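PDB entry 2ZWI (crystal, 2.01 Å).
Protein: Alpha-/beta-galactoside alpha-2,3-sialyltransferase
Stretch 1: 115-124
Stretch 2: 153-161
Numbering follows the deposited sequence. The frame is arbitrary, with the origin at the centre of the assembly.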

# COMPACT_ATOMS: atom_id res chain seq x y z
N ALA A 115 6.47 5.27 1.32
CA ALA A 115 7.81 5.37 0.72
C ALA A 115 7.80 5.98 -0.69
O ALA A 115 8.61 6.86 -0.98
CB ALA A 115 8.53 4.02 0.72
N GLU A 116 6.89 5.52 -1.56
CA GLU A 116 6.79 6.10 -2.90
C GLU A 116 6.52 7.61 -2.84
O GLU A 116 7.05 8.37 -3.65
CB GLU A 116 5.71 5.42 -3.76
CG GLU A 116 6.11 4.07 -4.33
CD GLU A 116 5.81 2.92 -3.38
OE1 GLU A 116 5.57 1.78 -3.86
OE2 GLU A 116 5.79 3.15 -2.15
N TYR A 117 5.72 8.03 -1.87
CA TYR A 117 5.28 9.43 -1.74
C TYR A 117 6.35 10.32 -1.13
O TYR A 117 6.49 11.49 -1.51
CB TYR A 117 3.89 9.51 -1.06
CG TYR A 117 2.88 8.92 -2.01
CD1 TYR A 117 2.61 7.55 -2.02
CD2 TYR A 117 2.27 9.72 -2.99
CE1 TYR A 117 1.73 7.00 -2.95
CE2 TYR A 117 1.38 9.17 -3.91
CZ TYR A 117 1.13 7.81 -3.89
OH TYR A 117 0.26 7.28 -4.81
N VAL A 118 7.13 9.76 -0.21
CA VAL A 118 8.35 10.42 0.29
C VAL A 118 9.36 10.62 -0.86
O VAL A 118 9.91 11.71 -1.04
CB VAL A 118 8.97 9.65 1.50
CG1 VAL A 118 10.35 10.19 1.86
CG2 VAL A 118 8.04 9.76 2.72
N ARG A 119 9.54 9.58 -1.67
CA ARG A 119 10.42 9.65 -2.82
C ARG A 119 9.93 10.64 -3.89
O ARG A 119 10.73 11.40 -4.45
CB ARG A 119 10.68 8.25 -3.37
CG ARG A 119 11.55 7.44 -2.42
CD ARG A 119 11.74 6.00 -2.84
NE ARG A 119 12.51 5.27 -1.82
CZ ARG A 119 13.47 4.40 -2.11
NH1 ARG A 119 13.79 4.15 -3.37
NH2 ARG A 119 14.11 3.78 -1.14
N LEU A 120 8.62 10.66 -4.15
CA LEU A 120 8.03 11.65 -5.07
C LEU A 120 8.23 13.10 -4.61
O LEU A 120 8.55 13.98 -5.42
CB LEU A 120 6.54 11.35 -5.30
CG LEU A 120 6.24 10.11 -6.14
CD1 LEU A 120 4.76 9.75 -6.10
CD2 LEU A 120 6.70 10.35 -7.56
N TYR A 121 8.04 13.34 -3.31
CA TYR A 121 8.28 14.67 -2.77
C TYR A 121 9.74 15.09 -2.98
O TYR A 121 10.01 16.18 -3.47
CB TYR A 121 7.92 14.75 -1.28
CG TYR A 121 8.11 16.15 -0.75
CD1 TYR A 121 7.11 17.11 -0.90
CD2 TYR A 121 9.30 16.53 -0.13
CE1 TYR A 121 7.28 18.40 -0.45
CE2 TYR A 121 9.48 17.85 0.35
CZ TYR A 121 8.45 18.77 0.18
OH TYR A 121 8.58 20.07 0.63
N ASP A 122 10.66 14.20 -2.62
CA ASP A 122 12.09 14.46 -2.76
C ASP A 122 12.45 14.76 -4.21
O ASP A 122 13.13 15.73 -4.51
CB ASP A 122 12.91 13.29 -2.20
CG ASP A 122 12.94 13.26 -0.66
OD1 ASP A 122 12.77 14.32 -0.02
OD2 ASP A 122 13.15 12.17 -0.09
N PHE A 123 11.95 13.92 -5.12
CA PHE A 123 12.17 14.08 -6.55
C PHE A 123 11.64 15.43 -7.05
O PHE A 123 12.26 16.06 -7.91
CB PHE A 123 11.54 12.91 -7.30
CG PHE A 123 11.80 12.91 -8.78
CD1 PHE A 123 12.92 12.26 -9.30
CD2 PHE A 123 10.90 13.52 -9.66
CE1 PHE A 123 13.17 12.26 -10.68
CE2 PHE A 123 11.13 13.51 -11.03
CZ PHE A 123 12.27 12.89 -11.54
N SER A 124 10.49 15.86 -6.52
CA SER A 124 9.87 17.13 -6.90
C SER A 124 10.68 18.35 -6.47
O SER A 124 10.48 19.44 -7.01
CB SER A 124 8.44 17.25 -6.34
OG SER A 124 8.46 17.70 -5.00
N ASP A 153 18.30 0.02 -9.31
CA ASP A 153 18.13 1.09 -8.33
C ASP A 153 16.66 1.52 -8.30
O ASP A 153 16.14 1.99 -9.31
CB ASP A 153 19.02 2.28 -8.67
CG ASP A 153 18.98 3.37 -7.61
OD1 ASP A 153 19.20 4.55 -7.95
OD2 ASP A 153 18.72 3.04 -6.42
N ASN A 154 16.00 1.37 -7.15
CA ASN A 154 14.58 1.69 -7.06
C ASN A 154 14.29 3.19 -6.84
O ASN A 154 13.49 3.58 -5.99
CB ASN A 154 13.85 0.77 -6.08
CG ASN A 154 14.27 0.96 -4.64
OD1 ASN A 154 15.24 1.66 -4.34
ND2 ASN A 154 13.53 0.35 -3.74
N SER A 155 14.95 4.02 -7.63
CA SER A 155 14.72 5.45 -7.63
C SER A 155 13.36 5.74 -8.27
O SER A 155 12.81 4.88 -8.97
CB SER A 155 15.83 6.14 -8.42
OG SER A 155 15.82 5.67 -9.75
N ILE A 156 12.82 6.93 -8.04
CA ILE A 156 11.52 7.33 -8.59
C ILE A 156 11.43 7.18 -10.11
O ILE A 156 10.48 6.58 -10.63
CB ILE A 156 11.14 8.78 -8.18
CG1 ILE A 156 10.45 8.77 -6.82
CG2 ILE A 156 10.25 9.47 -9.24
CD1 ILE A 156 9.35 7.69 -6.65
N GLU A 157 12.44 7.69 -10.81
CA GLU A 157 12.45 7.65 -12.27
C GLU A 157 12.44 6.22 -12.84
O GLU A 157 11.90 5.97 -13.92
CB GLU A 157 13.62 8.49 -12.83
CG GLU A 157 15.04 7.98 -12.50
CD GLU A 157 15.62 8.53 -11.20
OE1 GLU A 157 14.86 9.01 -10.32
OE2 GLU A 157 16.85 8.48 -11.05
N ASN A 158 13.03 5.28 -12.09
CA ASN A 158 13.10 3.87 -12.50
C ASN A 158 11.83 3.10 -12.21
O ASN A 158 11.25 2.48 -13.11
CB ASN A 158 14.29 3.17 -11.84
CG ASN A 158 15.62 3.57 -12.45
OD1 ASN A 158 15.66 4.27 -13.46
ND2 ASN A 158 16.72 3.13 -11.84
N ILE A 159 11.39 3.14 -10.95
CA ILE A 159 10.19 2.40 -10.54
C ILE A 159 8.93 2.91 -11.25
O ILE A 159 8.06 2.11 -11.58
CB ILE A 159 10.03 2.32 -9.00
CG1 ILE A 159 9.69 3.69 -8.38
CG2 ILE A 159 11.30 1.74 -8.37
CD1 ILE A 159 9.50 3.66 -6.87
N TYR A 160 8.85 4.21 -11.54
CA TYR A 160 7.75 4.74 -12.34
C TYR A 160 8.04 4.84 -13.85
O TYR A 160 7.32 5.53 -14.59
CB TYR A 160 7.24 6.08 -11.77
CG TYR A 160 6.46 5.95 -10.47
CD1 TYR A 160 5.20 5.36 -10.45
CD2 TYR A 160 6.98 6.43 -9.27
CE1 TYR A 160 4.47 5.24 -9.25
CE2 TYR A 160 6.26 6.33 -8.07
CZ TYR A 160 5.00 5.73 -8.07
OH TYR A 160 4.29 5.61 -6.90
N GLY A 161 9.08 4.14 -14.31
CA GLY A 161 9.55 4.31 -15.68
C GLY A 161 9.34 3.14 -16.63
O GLY A 161 9.86 3.16 -17.75

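Stretch 1 is helical throughout, its i to i+4 hydrogen bonds running from R119 N to A115 O (3.0 Å) through S124 N to L120 O (2.9 Å). Stretch 2 holds a much shorter helix, 156-159, with S155 at the N-cap position; I159 N to S155 O and Y160 N to I156 O, each 3.0 Å, are its i to i+4 bonds, and Y160 is the first residue to leave helical phi/psi. N158 ties this turn to the loop before it, ND2 donating to D153 O at 2.8 Å with an angle of 161°. The two backbones come nearest at R119 and I156, whose CA atoms lie 6.3 Å apart.

I156 is the centre of the apolar contact: its CA-to-CB bond points toward the long helix, and it has the largest area covered by the other stretch, 99 Å². Its CG1 lies 3.5 Å from R119 CB, and its CD1 lies 3.9 Å from L120 CD2. Its CG2 sits over one face of the F123 ring, 4.0 Å from the centroid and only 18° off the ring normal, a CH-pi geometry. The same ring meets a polar neighbour obliquely, F123 CE1 lying 3.7 Å from E157 OE1.

Y160 extends the packing along the helix. L120 CD2 approaches Y160 CE2 at 4.1 Å, oblique to the ring, while E116 CB lies 3.5 Å from Y160 OH, a hydroxyl hydrogen-bonded elsewhere in the structure.

The polar link is made by R119, extended through chi2 and chi3 (both t). Its NH1 donates to N154 OD1 at 3.0 Å with an angle of 154°. N154 O is closer still, 2.7 Å from R119 NH1 and near the guanidinium plane, but the geometry leaves that pair undecided.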